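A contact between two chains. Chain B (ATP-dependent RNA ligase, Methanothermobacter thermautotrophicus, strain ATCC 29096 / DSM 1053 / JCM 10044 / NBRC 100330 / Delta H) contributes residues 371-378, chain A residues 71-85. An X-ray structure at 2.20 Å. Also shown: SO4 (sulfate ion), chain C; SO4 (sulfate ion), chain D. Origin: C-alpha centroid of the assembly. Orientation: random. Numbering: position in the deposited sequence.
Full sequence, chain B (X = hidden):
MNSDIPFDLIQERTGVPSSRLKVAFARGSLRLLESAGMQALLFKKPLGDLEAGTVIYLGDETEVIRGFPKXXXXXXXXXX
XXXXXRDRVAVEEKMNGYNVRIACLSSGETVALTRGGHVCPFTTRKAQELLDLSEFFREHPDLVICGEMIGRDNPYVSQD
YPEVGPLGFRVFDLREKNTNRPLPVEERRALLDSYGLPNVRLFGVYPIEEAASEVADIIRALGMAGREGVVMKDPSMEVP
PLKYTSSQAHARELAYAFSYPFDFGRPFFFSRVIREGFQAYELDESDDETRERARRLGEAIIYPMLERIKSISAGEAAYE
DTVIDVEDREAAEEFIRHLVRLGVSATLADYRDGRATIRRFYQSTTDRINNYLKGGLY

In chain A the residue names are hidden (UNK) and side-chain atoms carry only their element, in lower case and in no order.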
# COMPACT_ATOMS: atom_id res chain seq x y z
N ASN B 371 -13.04 1.76 15.89
CA ASN B 371 -12.72 3.13 16.21
C ASN B 371 -13.47 4.05 15.26
O ASN B 371 -14.22 4.92 15.69
CB ASN B 371 -11.22 3.40 16.16
CG ASN B 371 -10.86 4.79 16.69
OD1 ASN B 371 -11.55 5.32 17.56
ND2 ASN B 371 -9.79 5.38 16.16
N TYR B 372 -13.31 3.81 13.96
CA TYR B 372 -14.00 4.62 12.96
C TYR B 372 -15.51 4.59 13.16
O TYR B 372 -16.18 5.62 13.01
CB TYR B 372 -13.65 4.15 11.54
CG TYR B 372 -12.19 4.35 11.21
CD1 TYR B 372 -11.53 5.50 11.59
CD2 TYR B 372 -11.48 3.37 10.52
CE1 TYR B 372 -10.19 5.68 11.29
CE2 TYR B 372 -10.15 3.55 10.22
CZ TYR B 372 -9.51 4.70 10.60
OH TYR B 372 -8.18 4.87 10.31
N LEU B 373 -16.05 3.42 13.51
CA LEU B 373 -17.50 3.27 13.66
C LEU B 373 -18.04 4.04 14.86
O LEU B 373 -19.22 4.37 14.91
CB LEU B 373 -17.89 1.79 13.80
CG LEU B 373 -17.92 0.98 12.50
CD1 LEU B 373 -18.31 -0.48 12.77
CD2 LEU B 373 -18.85 1.63 11.47
N LYS B 374 -17.17 4.31 15.82
CA LYS B 374 -17.57 5.01 17.03
C LYS B 374 -17.33 6.50 16.88
O LYS B 374 -17.47 7.26 17.84
CB LYS B 374 -16.82 4.46 18.24
CG LYS B 374 -17.21 3.05 18.65
CD LYS B 374 -16.27 2.54 19.73
CE LYS B 374 -16.17 3.55 20.86
NZ LYS B 374 -14.76 3.65 21.36
N GLY B 375 -16.93 6.91 15.67
CA GLY B 375 -16.75 8.32 15.39
C GLY B 375 -15.32 8.81 15.56
O GLY B 375 -15.09 10.01 15.58
N GLY B 376 -14.37 7.89 15.67
CA GLY B 376 -12.97 8.27 15.73
C GLY B 376 -12.51 8.80 14.39
O GLY B 376 -13.05 8.44 13.34
N LEU B 377 -11.48 9.64 14.41
CA LEU B 377 -11.02 10.35 13.22
C LEU B 377 -9.91 9.60 12.49
O LEU B 377 -9.03 9.02 13.12
CB LEU B 377 -10.54 11.75 13.59
CG LEU B 377 -11.50 12.90 13.25
CD1 LEU B 377 -12.93 12.45 13.33
CD2 LEU B 377 -11.27 14.13 14.13
N TYR B 378 -9.96 9.62 11.16
CA TYR B 378 -8.98 8.90 10.35
C TYR B 378 -7.55 9.31 10.70
O TYR B 378 -7.21 10.49 10.73
CB TYR B 378 -9.20 9.12 8.85
CG TYR B 378 -8.06 8.59 8.02
CD1 TYR B 378 -7.95 7.22 7.75
CD2 TYR B 378 -7.07 9.44 7.54
CE1 TYR B 378 -6.89 6.72 7.00
CE2 TYR B 378 -6.01 8.95 6.80
CZ TYR B 378 -5.93 7.59 6.54
OH TYR B 378 -4.87 7.12 5.80
OXT TYR B 378 -6.70 8.45 10.95
N UNK A 71 -6.02 19.44 7.66
CA UNK A 71 -7.44 19.25 7.95
C UNK A 71 -7.75 17.77 8.15
O UNK A 71 -7.39 16.94 7.30
c UNK A 71 -8.31 21.38 6.88
c UNK A 71 -8.34 19.85 6.82
c UNK A 71 -9.77 19.44 6.97
c UNK A 71 -9.21 22.05 5.86
N UNK A 72 -8.39 17.43 9.27
CA UNK A 72 -8.64 16.01 9.57
C UNK A 72 -9.71 15.41 8.66
O UNK A 72 -10.61 16.10 8.20
c UNK A 72 -7.95 16.10 12.04
c UNK A 72 -6.72 15.16 11.88
n UNK A 72 -7.10 11.87 13.55
n UNK A 72 -7.00 13.75 12.18
n UNK A 72 -6.41 13.89 14.41
c UNK A 72 -6.83 13.17 13.38
c UNK A 72 -9.05 15.82 11.03
N UNK A 73 -9.59 14.12 8.39
CA UNK A 73 -10.52 13.41 7.51
C UNK A 73 -11.45 12.52 8.34
O UNK A 73 -11.07 12.00 9.39
c UNK A 73 -9.65 12.35 2.52
c UNK A 73 -10.60 11.72 5.54
c UNK A 73 -9.74 12.57 6.49
n UNK A 73 -10.94 12.13 2.28
n UNK A 73 -9.07 11.80 3.58
n UNK A 73 -8.95 13.11 1.68
c UNK A 73 -9.76 10.94 4.54
N UNK A 74 -12.68 12.36 7.89
CA UNK A 74 -13.53 11.35 8.48
C UNK A 74 -13.94 10.43 7.34
O UNK A 74 -14.12 10.90 6.22
o UNK A 74 -15.54 10.90 9.76
c UNK A 74 -14.77 11.95 9.18
c UNK A 74 -15.64 12.71 8.18
N UNK A 75 -14.05 9.13 7.62
CA UNK A 75 -14.49 8.16 6.62
C UNK A 75 -16.00 7.95 6.70
O UNK A 75 -16.62 7.32 5.84
c UNK A 75 -13.78 6.81 6.82
c UNK A 75 -11.73 5.40 6.92
c UNK A 75 -12.25 6.82 6.86
c UNK A 75 -11.67 7.55 5.65
N UNK A 76 -16.59 8.49 7.76
CA UNK A 76 -18.02 8.32 8.01
C UNK A 76 -18.67 9.66 8.32
O UNK A 76 -18.05 10.53 8.92
c UNK A 76 -18.24 7.36 9.16
c UNK A 76 -18.13 5.08 10.13
c UNK A 76 -17.98 5.88 8.86
c UNK A 76 -18.94 5.36 7.78
N UNK A 77 -19.93 9.81 7.92
CA UNK A 77 -20.69 11.02 8.25
C UNK A 77 -21.35 10.91 9.63
O UNK A 77 -21.39 11.88 10.40
c UNK A 77 -22.41 11.63 4.80
c UNK A 77 -21.75 11.27 7.19
c UNK A 77 -21.25 11.36 5.75
c UNK A 77 -20.16 12.43 5.60
N UNK A 78 -21.89 9.73 9.93
CA UNK A 78 -22.49 9.44 11.23
C UNK A 78 -21.76 8.26 11.86
O UNK A 78 -21.45 7.29 11.16
c UNK A 78 -23.99 9.14 11.07
o UNK A 78 -24.44 8.21 12.03
N UNK A 79 -21.49 8.32 13.17
CA UNK A 79 -21.85 9.34 14.15
C UNK A 79 -20.82 10.46 14.26
O UNK A 79 -20.91 11.29 15.17
c UNK A 79 -20.75 7.57 15.28
c UNK A 79 -21.89 8.56 15.46
c UNK A 79 -20.75 7.20 13.81
N UNK A 80 -19.86 10.46 13.35
CA UNK A 80 -18.65 11.27 13.49
C UNK A 80 -18.91 12.78 13.46
O UNK A 80 -18.32 13.53 14.23
c UNK A 80 -16.30 11.55 12.65
c UNK A 80 -17.64 10.90 12.39
o UNK A 80 -17.49 9.47 12.36
N UNK A 81 -19.80 13.22 12.58
CA UNK A 81 -20.13 14.64 12.48
C UNK A 81 -20.73 15.14 13.81
O UNK A 81 -20.22 16.10 14.38
c UNK A 81 -21.70 16.29 11.42
c UNK A 81 -20.33 14.78 9.99
c UNK A 81 -21.21 14.81 8.80
c UNK A 81 -21.08 14.91 11.31
N UNK A 82 -21.77 14.47 14.30
CA UNK A 82 -22.38 14.84 15.59
C UNK A 82 -21.39 14.74 16.74
O UNK A 82 -21.50 15.47 17.72
c UNK A 82 -24.76 14.10 15.00
o UNK A 82 -26.18 14.69 16.84
c UNK A 82 -26.10 14.15 15.74
c UNK A 82 -23.59 13.96 15.93
n UNK A 82 -27.14 13.59 15.14
N UNK A 83 -20.42 13.84 16.60
CA UNK A 83 -19.40 13.60 17.63
C UNK A 83 -18.31 14.67 17.66
O UNK A 83 -17.64 14.87 18.68
o UNK A 83 -18.41 11.13 20.90
c UNK A 83 -17.96 11.72 18.63
c UNK A 83 -18.90 11.33 19.77
c UNK A 83 -18.73 12.23 17.42
o UNK A 83 -20.13 11.23 19.51
N UNK A 84 -18.13 15.35 16.53
CA UNK A 84 -17.04 16.31 16.42
C UNK A 84 -17.53 17.76 16.55
O UNK A 84 -16.90 18.57 17.23
n UNK A 84 -13.74 18.64 14.38
c UNK A 84 -15.14 17.02 14.88
c UNK A 84 -16.31 16.10 15.08
c UNK A 84 -13.05 17.71 15.02
n UNK A 84 -13.87 16.71 15.33
c UNK A 84 -15.05 18.23 14.28
N UNK A 85 -18.63 18.09 15.89
CA UNK A 85 -19.13 19.46 15.87
C UNK A 85 -20.15 19.71 16.99
O UNK A 85 -20.34 18.88 17.88
c UNK A 85 -18.62 18.61 12.57
c UNK A 85 -16.88 19.68 11.29
c UNK A 85 -17.94 20.83 13.12
c UNK A 85 -18.76 19.74 13.37
c UNK A 85 -17.68 18.58 11.53
c UNK A 85 -19.76 19.77 14.50
c UNK A 85 -17.00 20.80 12.09
S SO4 C . -5.51 12.78 3.51
O1 SO4 C . -6.48 12.15 4.42
O2 SO4 C . -4.44 11.83 3.20
O3 SO4 C . -6.18 13.21 2.26
O4 SO4 C . -4.94 13.94 4.18
S SO4 D . -3.80 18.13 4.52
O1 SO4 D . -3.89 16.71 4.79
O2 SO4 D . -2.65 18.65 5.26
O3 SO4 D . -5.04 18.81 4.92
O4 SO4 D . -3.59 18.35 3.09
O HOH W 1 -7.29 12.83 9.48
O HOH W 2 -7.45 10.20 15.64
O HOH W 3 -13.30 7.99 10.08
O HOH W 4 -15.40 8.07 12.07

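Position 71 has four side-chain carbons, forked at the first, with one arm two carbons long. It lies out of reach of chain B. It is isoleucine, and Ile A71 N donates to O3 of the chain D sulfate at 3.0 Å.

Position 72 carries three carbons, a nitrogen, then a carbon bearing two more nitrogens. That guanidinium lies by the C-terminus of chain B. This is Arg A72. Its NH2 donates to Tyr B378 O at 3.1 Å and comes within 3.4 Å of Leu B377 CB.

Position 73 has the same atoms in a more extended chain. Its end meets a sulfate, and its backbone O accepts from Tyr B378 N at 3.2 Å. It is Arg A73. Its NE lies 2.7 Å from O1 of the chain C sulfate and its NH2 lies 2.8 Å from O3, both as donor.

Position 74 has one carbon carrying an oxygen and a carbon. It barely meets chain B. It is Thr A74, whose OG1 donates to the backbone O of position 76 at 2.7 Å.

Position 75 has four carbons, forked at the second, lying over one face of the Tyr B372 ring. It is Leu A75. Its CD1 sits 4.1 Å from Tyr B372 CE2 and 4.3 Å from Tyr B378 CD1.

Position 76 has the same four-carbon fork, set against the end of the chain B helix. It is Leu A76. Its CD1 is 3.8 Å from Leu B373 CD2 and 3.5 Å from Tyr B372 O.

Position 77 repeats the fork, out of reach: Leu A77.

Position 78 has one carbon and one oxygen, and points away. It is Ser A78.

Position 79 has three carbons closing a ring onto the backbone N, after a cis peptide bond. The ring packs on the backbone of chain B. It is Pro A79, with CD 3.4 Å from Leu B373 O.

Position 80 has one carbon carrying an oxygen and a carbon, set against Gly B375 and Leu B377. It is Thr A80. Its OG1 is 3.3 Å from Gly B375 CA, and its CG2 is 3.6 Å from Leu B377 CD1.

Position 81 has four carbons, forked at the first, one arm two carbons long, out of reach: Ile A81. Position 82 has three carbons, the third with an oxygen and a nitrogen, also out of reach: Gln A82.

Position 83 has three carbons, the last with two oxygens. Its CB points toward chain B, without close contact. It is Glu A83. A CB on Gly B375 would lie a tight 3.5 Å from Glu A83 CB.

Position 84 has one carbon, then a five-membered ring with two nitrogens, near the end of Leu B377. It is His A84, with ND1 3.9 Å from Leu B377 CD2.

Position 85 has one carbon and a six-carbon ring, out of reach: Phe A85.

The contact combines apolar packing with two direct hydrogen bonds at Tyr B378. Water 4 joins Thr A80 OG1 to Tyr B372 O and Gly B376 O. At Gly B375 the backbones approach closely, with its CA 4.0 Å from Thr A80 CA.

Chain A 71-85: IRRTLLLSPTIQEHF
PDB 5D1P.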